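PDB 5NLA: putative transcriptional regulator TRANSCRIPTION REGULATOR protein from Rhizobium meliloti, which activates transcription as an AraC-like regulator that senses c-di-GMP in a PilZ-like manner and so controls the making of extracellular polysaccharide. Local coordinates for residues I121-R133 with T145-Y157. Sequence-based numbering, arbitrary orientation.
Sequences IDHWNVGLFRSGR and TGPGEFFFRSLGY
Phe129 O accepts a hydrogen bond from Gly148 N at 2.7 Å and also meets Pro147 CA in a CA-H...O contact, which ties the type II turn 146-149 to Phe129. Antiparallel to strand 124-129 runs 150-154, its neighbour in one of two antiparallel sheets, consistent with the cupin-like beta-barrel regulatory domain of AraC-type regulators; the chain between them passes through the second sheet as strands 134-138 and 141-145. Asn125 with Arg153 and Gly127 with Phe151 are the hydrogen-bonded pairs, and Leu155 N extends the ladder to His123 O.

On the face of Asn125, the Phe151 ring leans back across the neighbouring strand, CG standing between backbone N and carbonyl carbon (chi1 71°). Gly127, lacking a side chain, lets the ring lie there: its CA makes a CH-pi contact over one face, 3.9 Å from the Phe151 centroid. Arg153 NH2 lies over the opposite face, while its NH1 is hydrogen-bonded to Asn190 OD1. Asn125 OD1 reaches the ring edge in its plane, 3.4 Å from Phe151 CE1, while Asn125 ND2 bonds to Leu171 O; Phe129 CE1 meets the edge at CD2. With alanine at Phe151, a gap would probably open over Gly127, and the Arg153 guanidinium would lose the ring it lies against.

The other face carries Trp124, Val126, Leu128, Phe150 and Phe152, with helix 196-211 packed on Phe150. Leu128 CD1 sits over the Phe150 face, 3.8 Å from its centroid and 12° off the normal.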
# COMPACT_ATOMS: atom_id res chain seq x y z
N ILE A 121 -7.14 3.40 3.98
CA ILE A 121 -6.08 2.84 3.15
C ILE A 121 -5.99 1.34 3.44
O ILE A 121 -5.83 0.94 4.60
CB ILE A 121 -4.73 3.56 3.40
CG1 ILE A 121 -4.85 5.04 3.02
CG2 ILE A 121 -3.60 2.91 2.61
CD1 ILE A 121 -3.75 5.93 3.56
N ASP A 122 -6.12 0.52 2.39
CA ASP A 122 -5.94 -0.93 2.49
C ASP A 122 -5.24 -1.51 1.27
O ASP A 122 -5.41 -2.70 0.92
CB ASP A 122 -7.29 -1.60 2.69
CG ASP A 122 -8.25 -1.33 1.54
OD1 ASP A 122 -7.96 -0.47 0.68
OD2 ASP A 122 -9.31 -1.98 1.52
N HIS A 123 -4.40 -0.70 0.63
CA HIS A 123 -3.74 -1.10 -0.58
C HIS A 123 -2.85 -2.32 -0.28
O HIS A 123 -2.48 -2.56 0.87
CB HIS A 123 -2.86 0.04 -1.13
CG HIS A 123 -3.64 1.23 -1.61
ND1 HIS A 123 -4.42 2.00 -0.78
CD2 HIS A 123 -3.71 1.81 -2.84
CE1 HIS A 123 -4.98 2.98 -1.48
NE2 HIS A 123 -4.55 2.89 -2.73
N TRP A 124 -2.56 -3.09 -1.32
CA TRP A 124 -1.49 -4.09 -1.26
C TRP A 124 -0.20 -3.33 -1.55
O TRP A 124 -0.08 -2.65 -2.57
CB TRP A 124 -1.71 -5.17 -2.32
CG TRP A 124 -3.08 -5.76 -2.32
CD1 TRP A 124 -4.10 -5.43 -3.14
CD2 TRP A 124 -3.58 -6.78 -1.45
NE1 TRP A 124 -5.21 -6.18 -2.84
CE2 TRP A 124 -4.91 -7.01 -1.80
CE3 TRP A 124 -3.03 -7.51 -0.39
CZ2 TRP A 124 -5.71 -7.95 -1.16
CZ3 TRP A 124 -3.82 -8.44 0.26
CH2 TRP A 124 -5.14 -8.65 -0.13
N ASN A 125 0.74 -3.40 -0.63
CA ASN A 125 2.00 -2.68 -0.75
C ASN A 125 3.08 -3.69 -1.12
O ASN A 125 3.27 -4.70 -0.43
CB ASN A 125 2.33 -1.99 0.58
CG ASN A 125 3.36 -0.86 0.46
OD1 ASN A 125 3.89 -0.43 1.48
ND2 ASN A 125 3.63 -0.37 -0.74
N VAL A 126 3.75 -3.42 -2.23
CA VAL A 126 4.96 -4.16 -2.60
C VAL A 126 6.07 -3.15 -2.75
O VAL A 126 5.87 -2.12 -3.40
CB VAL A 126 4.75 -4.94 -3.89
CG1 VAL A 126 6.07 -5.35 -4.51
CG2 VAL A 126 3.88 -6.15 -3.60
N GLY A 127 7.21 -3.42 -2.15
CA GLY A 127 8.31 -2.46 -2.14
C GLY A 127 9.64 -3.12 -2.39
O GLY A 127 9.98 -4.09 -1.72
N LEU A 128 10.39 -2.59 -3.36
CA LEU A 128 11.72 -3.08 -3.72
C LEU A 128 12.78 -2.13 -3.20
O LEU A 128 12.65 -0.93 -3.41
CB LEU A 128 11.85 -3.11 -5.23
CG LEU A 128 13.20 -3.53 -5.81
CD1 LEU A 128 13.53 -4.96 -5.41
CD2 LEU A 128 13.16 -3.36 -7.32
N PHE A 129 13.84 -2.65 -2.61
CA PHE A 129 14.97 -1.82 -2.14
C PHE A 129 16.10 -1.84 -3.17
O PHE A 129 16.59 -2.91 -3.53
CB PHE A 129 15.49 -2.31 -0.79
CG PHE A 129 14.63 -1.89 0.38
CD1 PHE A 129 13.30 -2.27 0.46
CD2 PHE A 129 15.16 -1.13 1.40
CE1 PHE A 129 12.51 -1.89 1.52
CE2 PHE A 129 14.37 -0.74 2.47
CZ PHE A 129 13.05 -1.12 2.53
N ARG A 130 16.50 -0.65 -3.64
CA ARG A 130 17.73 -0.51 -4.42
C ARG A 130 18.91 -0.62 -3.45
O ARG A 130 19.85 -1.35 -3.69
CB ARG A 130 17.81 0.84 -5.15
CG ARG A 130 16.56 1.25 -5.92
CD ARG A 130 16.06 0.11 -6.79
NE ARG A 130 15.14 0.55 -7.83
CZ ARG A 130 14.69 -0.23 -8.80
NH1 ARG A 130 15.07 -1.51 -8.88
NH2 ARG A 130 13.85 0.26 -9.71
N SER A 131 18.82 0.13 -2.36
CA SER A 131 19.76 0.07 -1.25
C SER A 131 19.03 0.19 0.08
O SER A 131 17.94 0.71 0.14
CB SER A 131 20.76 1.20 -1.37
OG SER A 131 20.10 2.45 -1.26
N GLY A 132 19.69 -0.25 1.14
CA GLY A 132 19.16 -0.23 2.49
C GLY A 132 18.56 -1.56 2.88
O GLY A 132 18.55 -2.52 2.11
N ARG A 133 18.01 -1.60 4.08
CA ARG A 133 17.53 -2.81 4.71
C ARG A 133 16.42 -2.35 5.63
O ARG A 133 16.56 -1.33 6.29
CB ARG A 133 18.62 -3.50 5.53
CG ARG A 133 19.67 -4.15 4.66
CD ARG A 133 20.62 -5.10 5.39
NE ARG A 133 21.30 -5.97 4.42
CZ ARG A 133 20.75 -7.02 3.81
NH1 ARG A 133 19.49 -7.40 4.07
NH2 ARG A 133 21.45 -7.73 2.93
N THR A 145 14.20 -7.27 4.76
CA THR A 145 14.23 -7.01 3.33
C THR A 145 15.49 -6.23 3.09
O THR A 145 15.68 -5.18 3.69
CB THR A 145 13.03 -6.14 2.89
OG1 THR A 145 11.78 -6.84 3.11
CG2 THR A 145 13.13 -5.78 1.40
N GLY A 146 16.35 -6.73 2.22
CA GLY A 146 17.59 -6.04 1.85
C GLY A 146 17.62 -5.66 0.39
O GLY A 146 16.67 -5.92 -0.33
N PRO A 147 18.75 -5.08 -0.06
CA PRO A 147 18.87 -4.64 -1.46
C PRO A 147 18.49 -5.72 -2.47
O PRO A 147 18.84 -6.89 -2.29
CB PRO A 147 20.36 -4.29 -1.57
CG PRO A 147 20.77 -3.94 -0.18
CD PRO A 147 20.03 -4.93 0.66
N GLY A 148 17.75 -5.31 -3.50
CA GLY A 148 17.31 -6.21 -4.56
C GLY A 148 16.22 -7.17 -4.16
O GLY A 148 15.96 -8.11 -4.90
N GLU A 149 15.58 -6.94 -3.01
CA GLU A 149 14.47 -7.76 -2.55
C GLU A 149 13.22 -6.92 -2.36
O GLU A 149 13.32 -5.70 -2.14
CB GLU A 149 14.79 -8.40 -1.20
CG GLU A 149 16.09 -9.15 -1.14
CD GLU A 149 16.17 -9.98 0.13
OE1 GLU A 149 16.21 -9.38 1.23
OE2 GLU A 149 16.17 -11.23 0.01
N PHE A 150 12.06 -7.58 -2.42
CA PHE A 150 10.77 -6.96 -2.15
C PHE A 150 10.22 -7.36 -0.80
O PHE A 150 10.36 -8.51 -0.39
CB PHE A 150 9.71 -7.42 -3.15
CG PHE A 150 9.99 -7.02 -4.56
CD1 PHE A 150 10.80 -7.81 -5.36
CD2 PHE A 150 9.39 -5.88 -5.10
CE1 PHE A 150 11.03 -7.45 -6.68
CE2 PHE A 150 9.62 -5.52 -6.42
CZ PHE A 150 10.45 -6.30 -7.21
N PHE A 151 9.55 -6.42 -0.13
CA PHE A 151 8.56 -6.79 0.90
C PHE A 151 7.20 -6.83 0.23
O PHE A 151 6.94 -6.10 -0.73
CB PHE A 151 8.57 -5.84 2.12
CG PHE A 151 8.01 -4.45 1.86
CD1 PHE A 151 6.64 -4.22 1.84
CD2 PHE A 151 8.87 -3.37 1.65
CE1 PHE A 151 6.14 -2.94 1.60
CE2 PHE A 151 8.37 -2.09 1.42
CZ PHE A 151 7.01 -1.88 1.39
N PHE A 152 6.33 -7.71 0.73
CA PHE A 152 4.90 -7.65 0.45
C PHE A 152 4.12 -7.50 1.76
O PHE A 152 4.40 -8.20 2.74
CB PHE A 152 4.44 -8.88 -0.32
CG PHE A 152 2.95 -9.08 -0.27
CD1 PHE A 152 2.10 -8.30 -1.05
CD2 PHE A 152 2.39 -10.03 0.58
CE1 PHE A 152 0.73 -8.47 -0.99
CE2 PHE A 152 1.03 -10.20 0.65
CZ PHE A 152 0.20 -9.43 -0.14
N ARG A 153 3.13 -6.61 1.75
CA ARG A 153 2.31 -6.28 2.92
C ARG A 153 0.97 -5.67 2.50
O ARG A 153 0.93 -4.82 1.61
CB ARG A 153 3.04 -5.23 3.79
CG ARG A 153 3.87 -5.79 4.92
CD ARG A 153 4.15 -4.72 5.97
NE ARG A 153 4.89 -3.60 5.41
CZ ARG A 153 6.22 -3.57 5.17
NH1 ARG A 153 7.02 -4.62 5.38
NH2 ARG A 153 6.74 -2.45 4.67
N SER A 154 -0.11 -6.09 3.15
CA SER A 154 -1.35 -5.32 3.10
C SER A 154 -1.30 -4.16 4.08
O SER A 154 -0.80 -4.29 5.21
CB SER A 154 -2.54 -6.16 3.45
OG SER A 154 -3.69 -5.34 3.37
N LEU A 155 -1.85 -3.02 3.66
CA LEU A 155 -1.95 -1.87 4.53
C LEU A 155 -3.16 -1.94 5.49
O LEU A 155 -3.38 -1.02 6.27
CB LEU A 155 -2.00 -0.59 3.71
CG LEU A 155 -0.79 -0.36 2.80
CD1 LEU A 155 -0.95 0.96 2.08
CD2 LEU A 155 0.51 -0.36 3.60
N GLY A 156 -3.93 -3.02 5.41
CA GLY A 156 -4.99 -3.31 6.35
C GLY A 156 -4.58 -4.06 7.61
O GLY A 156 -5.37 -4.13 8.56
N TYR A 157 -3.38 -4.65 7.61
CA TYR A 157 -2.82 -5.27 8.82
C TYR A 157 -1.77 -4.35 9.42
O TYR A 157 -0.99 -3.75 8.68
CB TYR A 157 -2.18 -6.62 8.54
CG TYR A 157 -3.12 -7.78 8.43
CD1 TYR A 157 -3.90 -8.17 9.53
CD2 TYR A 157 -3.22 -8.52 7.25
CE1 TYR A 157 -4.77 -9.24 9.43
CE2 TYR A 157 -4.09 -9.61 7.14
CZ TYR A 157 -4.86 -9.97 8.24
OH TYR A 157 -5.72 -11.05 8.14